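Nidogen (PDB 1NPE) probably binds laminin through this six-bladed YWTD beta-propeller domain, linking components of basement membranes. Local coordinates at residues V122-L136 with T139-M153. Numbering follows the deposited sequence.
With CD (cadmium ion), chain C.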
loop_
_atom_site.group_PDB
_atom_site.type_symbol
_atom_site.label_atom_id
_atom_site.label_comp_id
_atom_site.label_asym_id
_atom_site.label_seq_id
_atom_site.Cartn_x
_atom_site.Cartn_y
_atom_site.Cartn_z
ATOM N N VAL A 122 11.114 -2.795 -1.448
ATOM C CA VAL A 122 10.521 -2.614 -2.765
ATOM C C VAL A 122 9.037 -2.277 -2.621
ATOM O O VAL A 122 8.556 -1.307 -3.197
ATOM C CB VAL A 122 10.721 -3.884 -3.629
ATOM C CG1 VAL A 122 9.933 -3.788 -4.953
ATOM C CG2 VAL A 122 12.214 -4.072 -3.915
ATOM N N ASN A 123 8.316 -3.090 -1.855
ATOM C CA ASN A 123 6.893 -2.865 -1.620
ATOM C C ASN A 123 6.522 -3.037 -0.141
ATOM O O ASN A 123 5.668 -3.853 0.204
ATOM C CB ASN A 123 6.034 -3.788 -2.498
ATOM C CG ASN A 123 5.722 -3.186 -3.873
ATOM O OD1 ASN A 123 5.714 -3.886 -4.882
ATOM N ND2 ASN A 123 5.441 -1.894 -3.906
ATOM N N PRO A 124 7.187 -2.294 0.763
ATOM C CA PRO A 124 6.828 -2.447 2.177
ATOM C C PRO A 124 5.388 -1.976 2.327
ATOM O O PRO A 124 4.932 -1.119 1.570
ATOM C CB PRO A 124 7.791 -1.488 2.877
ATOM C CG PRO A 124 7.952 -0.391 1.858
ATOM C CD PRO A 124 8.173 -1.213 0.597
ATOM N N ARG A 125 4.667 -2.536 3.285
ATOM C CA ARG A 125 3.286 -2.136 3.477
ATOM C C ARG A 125 2.898 -2.248 4.940
ATOM O O ARG A 125 2.893 -1.248 5.648
ATOM C CB ARG A 125 2.359 -2.956 2.559
ATOM C CG ARG A 125 0.869 -2.748 2.787
ATOM C CD ARG A 125 0.054 -3.368 1.664
ATOM N NE ARG A 125 0.004 -2.501 0.493
ATOM C CZ ARG A 125 -0.382 -2.884 -0.721
ATOM N NH1 ARG A 125 -0.747 -4.142 -0.959
ATOM N NH2 ARG A 125 -0.486 -1.976 -1.682
ATOM N N GLY A 126 2.605 -3.461 5.399
ATOM C CA GLY A 126 2.228 -3.646 6.786
ATOM C C GLY A 126 3.378 -3.375 7.737
ATOM O O GLY A 126 4.526 -3.694 7.441
ATOM N N ILE A 127 3.075 -2.749 8.867
ATOM C CA ILE A 127 4.089 -2.459 9.877
ATOM C C ILE A 127 3.449 -2.300 11.259
ATOM O O ILE A 127 2.405 -1.666 11.406
ATOM C CB ILE A 127 4.944 -1.216 9.520
ATOM C CG1 ILE A 127 6.099 -1.076 10.517
ATOM C CG2 ILE A 127 4.100 0.045 9.537
ATOM C CD1 ILE A 127 7.071 0.041 10.179
ATOM N N VAL A 128 4.047 -2.943 12.253
ATOM C CA VAL A 128 3.546 -2.888 13.627
ATOM C C VAL A 128 4.693 -2.806 14.625
ATOM O O VAL A 128 5.831 -3.171 14.316
ATOM C CB VAL A 128 2.704 -4.142 13.993
ATOM C CG1 VAL A 128 1.397 -4.160 13.216
ATOM C CG2 VAL A 128 3.504 -5.420 13.725
ATOM N N THR A 129 4.372 -2.348 15.829
ATOM C CA THR A 129 5.348 -2.236 16.900
ATOM C C THR A 129 4.916 -3.065 18.100
ATOM O O THR A 129 3.765 -3.482 18.208
ATOM C CB THR A 129 5.458 -0.797 17.438
ATOM O OG1 THR A 129 4.148 -0.307 17.740
ATOM C CG2 THR A 129 6.164 0.121 16.464
ATOM N N ASP A 130 5.871 -3.273 18.998
ATOM C CA ASP A 130 5.679 -3.967 20.270
ATOM C C ASP A 130 6.550 -3.093 21.173
ATOM O O ASP A 130 7.658 -3.468 21.543
ATOM C CB ASP A 130 6.221 -5.401 20.217
ATOM C CG ASP A 130 6.020 -6.156 21.534
ATOM O OD1 ASP A 130 5.220 -5.711 22.387
ATOM O OD2 ASP A 130 6.663 -7.207 21.710
ATOM N N PRO A 131 6.071 -1.878 21.483
ATOM C CA PRO A 131 6.775 -0.903 22.320
ATOM C C PRO A 131 7.391 -1.406 23.609
ATOM O O PRO A 131 8.498 -0.995 23.959
ATOM C CB PRO A 131 5.712 0.158 22.571
ATOM C CG PRO A 131 4.909 0.114 21.286
ATOM C CD PRO A 131 4.740 -1.369 21.107
ATOM N N VAL A 132 6.705 -2.307 24.303
ATOM C CA VAL A 132 7.229 -2.822 25.562
ATOM C C VAL A 132 8.531 -3.622 25.392
ATOM O O VAL A 132 9.456 -3.471 26.197
ATOM C CB VAL A 132 6.158 -3.634 26.345
ATOM C CG1 VAL A 132 6.676 -3.993 27.731
ATOM C CG2 VAL A 132 4.864 -2.820 26.478
ATOM N N ARG A 133 8.622 -4.435 24.336
ATOM C CA ARG A 133 9.834 -5.229 24.092
ATOM C C ARG A 133 10.814 -4.583 23.100
ATOM O O ARG A 133 11.888 -5.141 22.822
ATOM C CB ARG A 133 9.489 -6.656 23.633
ATOM C CG ARG A 133 8.915 -7.569 24.723
ATOM C CD ARG A 133 7.402 -7.717 24.604
ATOM N NE ARG A 133 6.726 -7.571 25.893
ATOM C CZ ARG A 133 5.529 -7.008 26.061
ATOM N NH1 ARG A 133 4.856 -6.528 25.020
ATOM N NH2 ARG A 133 5.007 -6.913 27.280
ATOM N N GLY A 134 10.427 -3.425 22.556
ATOM C CA GLY A 134 11.272 -2.699 21.620
ATOM C C GLY A 134 11.467 -3.297 20.235
ATOM O O GLY A 134 12.523 -3.118 19.619
ATOM N N ASN A 135 10.446 -3.972 19.720
ATOM C CA ASN A 135 10.547 -4.579 18.394
ATOM C C ASN A 135 9.629 -4.007 17.314
ATOM O O ASN A 135 8.490 -3.620 17.577
ATOM C CB ASN A 135 10.371 -6.086 18.495
ATOM C CG ASN A 135 11.531 -6.751 19.195
ATOM O OD1 ASN A 135 12.696 -6.548 18.832
ATOM N ND2 ASN A 135 11.223 -7.549 20.206
ATOM N N LEU A 136 10.146 -4.000 16.088
ATOM C CA LEU A 136 9.447 -3.501 14.910
ATOM C C LEU A 136 9.313 -4.651 13.911
ATOM O O LEU A 136 10.256 -5.422 13.724
ATOM C CB LEU A 136 10.268 -2.368 14.283
ATOM C CG LEU A 136 9.687 -1.570 13.117
ATOM C CD1 LEU A 136 8.392 -0.875 13.534
ATOM C CD2 LEU A 136 10.701 -0.548 12.659
ATOM N N THR A 139 5.996 -6.014 6.545
ATOM C CA THR A 139 5.882 -6.895 5.387
ATOM C C THR A 139 6.347 -6.130 4.157
ATOM O O THR A 139 6.315 -4.897 4.128
ATOM C CB THR A 139 4.427 -7.354 5.109
ATOM O OG1 THR A 139 3.663 -6.261 4.586
ATOM C CG2 THR A 139 3.769 -7.867 6.368
ATOM N N ASP A 140 6.822 -6.871 3.167
ATOM C CA ASP A 140 7.256 -6.295 1.901
ATOM C C ASP A 140 6.706 -7.285 0.890
ATOM O O ASP A 140 7.201 -8.402 0.774
ATOM C CB ASP A 140 8.787 -6.215 1.814
ATOM C CG ASP A 140 9.278 -5.509 0.539
ATOM O OD1 ASP A 140 8.580 -5.529 -0.494
ATOM O OD2 ASP A 140 10.387 -4.944 0.560
ATOM N N TRP A 141 5.661 -6.886 0.177
ATOM C CA TRP A 141 5.052 -7.791 -0.788
ATOM C C TRP A 141 5.759 -7.936 -2.129
ATOM O O TRP A 141 5.159 -8.408 -3.094
ATOM C CB TRP A 141 3.550 -7.512 -0.947
ATOM C CG TRP A 141 3.205 -6.147 -1.397
ATOM C CD1 TRP A 141 2.954 -5.066 -0.607
ATOM C CD2 TRP A 141 2.993 -5.721 -2.745
ATOM N NE1 TRP A 141 2.588 -3.991 -1.377
ATOM C CE2 TRP A 141 2.600 -4.365 -2.695
ATOM C CE3 TRP A 141 3.089 -6.356 -3.993
ATOM C CZ2 TRP A 141 2.301 -3.624 -3.849
ATOM C CZ3 TRP A 141 2.794 -5.618 -5.149
ATOM C CH2 TRP A 141 2.403 -4.267 -5.063
ATOM N N ASN A 142 7.039 -7.555 -2.157
ATOM C CA ASN A 142 7.939 -7.669 -3.324
ATOM C C ASN A 142 7.558 -8.935 -4.097
ATOM O O ASN A 142 7.791 -10.044 -3.622
ATOM C CB ASN A 142 9.382 -7.805 -2.795
ATOM C CG ASN A 142 10.452 -7.853 -3.898
ATOM O OD1 ASN A 142 11.610 -7.531 -3.639
ATOM N ND2 ASN A 142 10.081 -8.269 -5.100
ATOM N N ARG A 143 6.958 -8.764 -5.271
ATOM C CA ARG A 143 6.519 -9.899 -6.086
ATOM C C ARG A 143 7.535 -11.031 -6.199
ATOM O O ARG A 143 7.181 -12.204 -6.075
ATOM C CB ARG A 143 6.128 -9.431 -7.488
ATOM C CG ARG A 143 4.774 -8.765 -7.583
ATOM C CD ARG A 143 3.643 -9.780 -7.608
ATOM N NE ARG A 143 2.364 -9.120 -7.842
ATOM C CZ ARG A 143 1.177 -9.716 -7.785
ATOM N NH1 ARG A 143 1.073 -11.012 -7.508
ATOM N NH2 ARG A 143 0.083 -8.996 -7.966
ATOM N N ASP A 144 8.797 -10.672 -6.416
ATOM C CA ASP A 144 9.859 -11.662 -6.567
ATOM C C ASP A 144 10.415 -12.230 -5.269
ATOM O O ASP A 144 10.737 -13.415 -5.198
ATOM C CB ASP A 144 10.993 -11.106 -7.438
ATOM C CG ASP A 144 10.543 -10.830 -8.866
ATOM O OD1 ASP A 144 10.077 -11.778 -9.537
ATOM O OD2 ASP A 144 10.638 -9.663 -9.310
ATOM N N ASN A 145 10.527 -11.396 -4.242
ATOM C CA ASN A 145 11.051 -11.848 -2.957
ATOM C C ASN A 145 10.274 -11.274 -1.784
ATOM O O ASN A 145 10.777 -10.418 -1.054
ATOM C CB ASN A 145 12.536 -11.480 -2.821
ATOM C CG ASN A 145 13.421 -12.262 -3.769
ATOM O OD1 ASN A 145 13.593 -11.887 -4.932
ATOM N ND2 ASN A 145 13.984 -13.365 -3.280
ATOM N N PRO A 146 9.033 -11.743 -1.579
ATOM C CA PRO A 146 8.193 -11.263 -0.474
ATOM C C PRO A 146 8.817 -11.643 0.873
ATOM O O PRO A 146 9.471 -12.676 0.987
ATOM C CB PRO A 146 6.878 -12.008 -0.709
ATOM C CG PRO A 146 7.342 -13.304 -1.302
ATOM C CD PRO A 146 8.366 -12.834 -2.307
ATOM N N LYS A 147 8.614 -10.821 1.893
ATOM C CA LYS A 147 9.193 -11.129 3.192
ATOM C C LYS A 147 8.550 -10.443 4.387
ATOM O O LYS A 147 7.795 -9.480 4.243
ATOM C CB LYS A 147 10.698 -10.835 3.176
ATOM C CG LYS A 147 11.044 -9.437 2.715
ATOM C CD LYS A 147 12.542 -9.217 2.579
ATOM C CE LYS A 147 12.824 -7.766 2.191
ATOM N NZ LYS A 147 14.277 -7.426 2.181
ATOM N N ILE A 148 8.769 -11.038 5.554
ATOM C CA ILE A 148 8.305 -10.501 6.824
ATOM C C ILE A 148 9.627 -10.200 7.524
ATOM O O ILE A 148 10.474 -11.087 7.663
ATOM C CB ILE A 148 7.523 -11.548 7.667
ATOM C CG1 ILE A 148 6.360 -12.135 6.863
ATOM C CG2 ILE A 148 6.992 -10.904 8.942
ATOM C CD1 ILE A 148 5.281 -11.133 6.505
ATOM N N GLU A 149 9.846 -8.948 7.902
ATOM C CA GLU A 149 11.094 -8.592 8.570
ATOM C C GLU A 149 10.868 -8.026 9.953
ATOM O O GLU A 149 9.771 -7.576 10.293
ATOM C CB GLU A 149 11.883 -7.554 7.764
ATOM C CG GLU A 149 12.382 -7.994 6.399
ATOM C CD GLU A 149 13.415 -7.034 5.827
ATOM O OE1 GLU A 149 14.603 -7.132 6.207
ATOM O OE2 GLU A 149 13.041 -6.180 4.997
ATOM N N THR A 150 11.930 -8.043 10.745
ATOM C CA THR A 150 11.883 -7.494 12.081
ATOM C C THR A 150 13.180 -6.758 12.363
ATOM O O THR A 150 14.193 -6.970 11.695
ATOM C CB THR A 150 11.668 -8.579 13.172
ATOM O OG1 THR A 150 11.454 -7.939 14.431
ATOM C CG2 THR A 150 12.881 -9.472 13.311
ATOM N N SER A 151 13.125 -5.861 13.333
ATOM C CA SER A 151 14.296 -5.112 13.762
ATOM C C SER A 151 13.941 -4.484 15.091
ATOM O O SER A 151 12.780 -4.529 15.515
ATOM C CB SER A 151 14.655 -4.013 12.756
ATOM O OG SER A 151 13.857 -2.853 12.942
ATOM N N HIS A 152 14.943 -3.950 15.774
ATOM C CA HIS A 152 14.694 -3.261 17.029
ATOM C C HIS A 152 14.043 -1.944 16.582
ATOM O O HIS A 152 14.243 -1.506 15.449
ATOM C CB HIS A 152 16.014 -2.939 17.757
ATOM C CG HIS A 152 16.665 -4.112 18.428
ATOM N ND1 HIS A 152 17.940 -4.050 18.951
ATOM C CD2 HIS A 152 16.205 -5.355 18.710
ATOM C CE1 HIS A 152 18.234 -5.199 19.532
ATOM N NE2 HIS A 152 17.198 -6.009 19.399
ATOM N N MET A 153 13.265 -1.319 17.455
ATOM C CA MET A 153 12.644 -0.048 17.114
ATOM C C MET A 153 13.690 1.049 16.942
ATOM O O MET A 153 13.437 2.047 16.262
ATOM C CB MET A 153 11.601 0.345 18.162
ATOM C CG MET A 153 10.280 -0.390 17.968
ATOM S SD MET A 153 9.167 -0.297 19.364
ATOM C CE MET A 153 8.687 1.373 19.278
HETATM CD CD CD C . 8.927 0.623 -4.427
HETATM O O HOH W 1 6.595 -5.994 -6.447
HETATM O O HOH W 2 3.051 -1.422 -0.550
HETATM O O HOH W 3 13.343 -7.664 16.498
HETATM O O HOH W 4 10.655 -0.506 -5.800
HETATM O O HOH W 5 6.798 -0.379 -5.598
HETATM O O HOH W 6 8.881 2.715 -6.097
#
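Trp141 turns its indole back between its own backbone N and carbonyl carbon (chi1 59°), which slides the ring between Asn123 and Arg125. Asn123 lies flat on one face: its amide is within 6° of parallel to the indole, OD1 sits 3.3 Å from Trp141 CH2, and the CB of Asn123 makes a CH-pi contact over the five-membered ring. On the opposite face, offset to the NE1 rim, lies the Arg125 guanidinium, tilted 30°, with its CZ 3.2 Å from Trp141 NE1. That N-H gives its hydrogen to a water that also bonds Pro124 O, while Arg125 NE forms a salt bridge with Glu82 and NH1 a hydrogen bond with Asn170. With an alanine in place of Trp141, a gap would probably open and the Asn123 amide lose the surface it stacks on, the guanidinium staying tied by its polar partners.

Asp140 extends its carboxylate, CG anti to the backbone N, toward the start of strand 124-130. Asp140 OD2 takes a nearly straight bond from Val122 N (3.0 Å); Asp140 OD1 is gripped from opposite faces by Asn123 N (2.8 Å) and by Asn142 N, the latter closing an Asx turn. Val122 O, on the same tethered loop, binds the cadmium ion with Ser98 and Asp101.

At the blade's far end, Leu136 O accepts from Ser151 N and Thr150 OG1 (2.9 Å) on opposite faces, and Met153 bends its thioether over Pro131 and Thr129. The chemistry implies a blade pinned by backbone pairing and one carboxylate, its charge probably steadied by three amide N-H groups, and an interface where Arg125 NH1 bonds the backbone of another protein's chain and Trp141 packs on its polar side chain, consistent with laminin recognition.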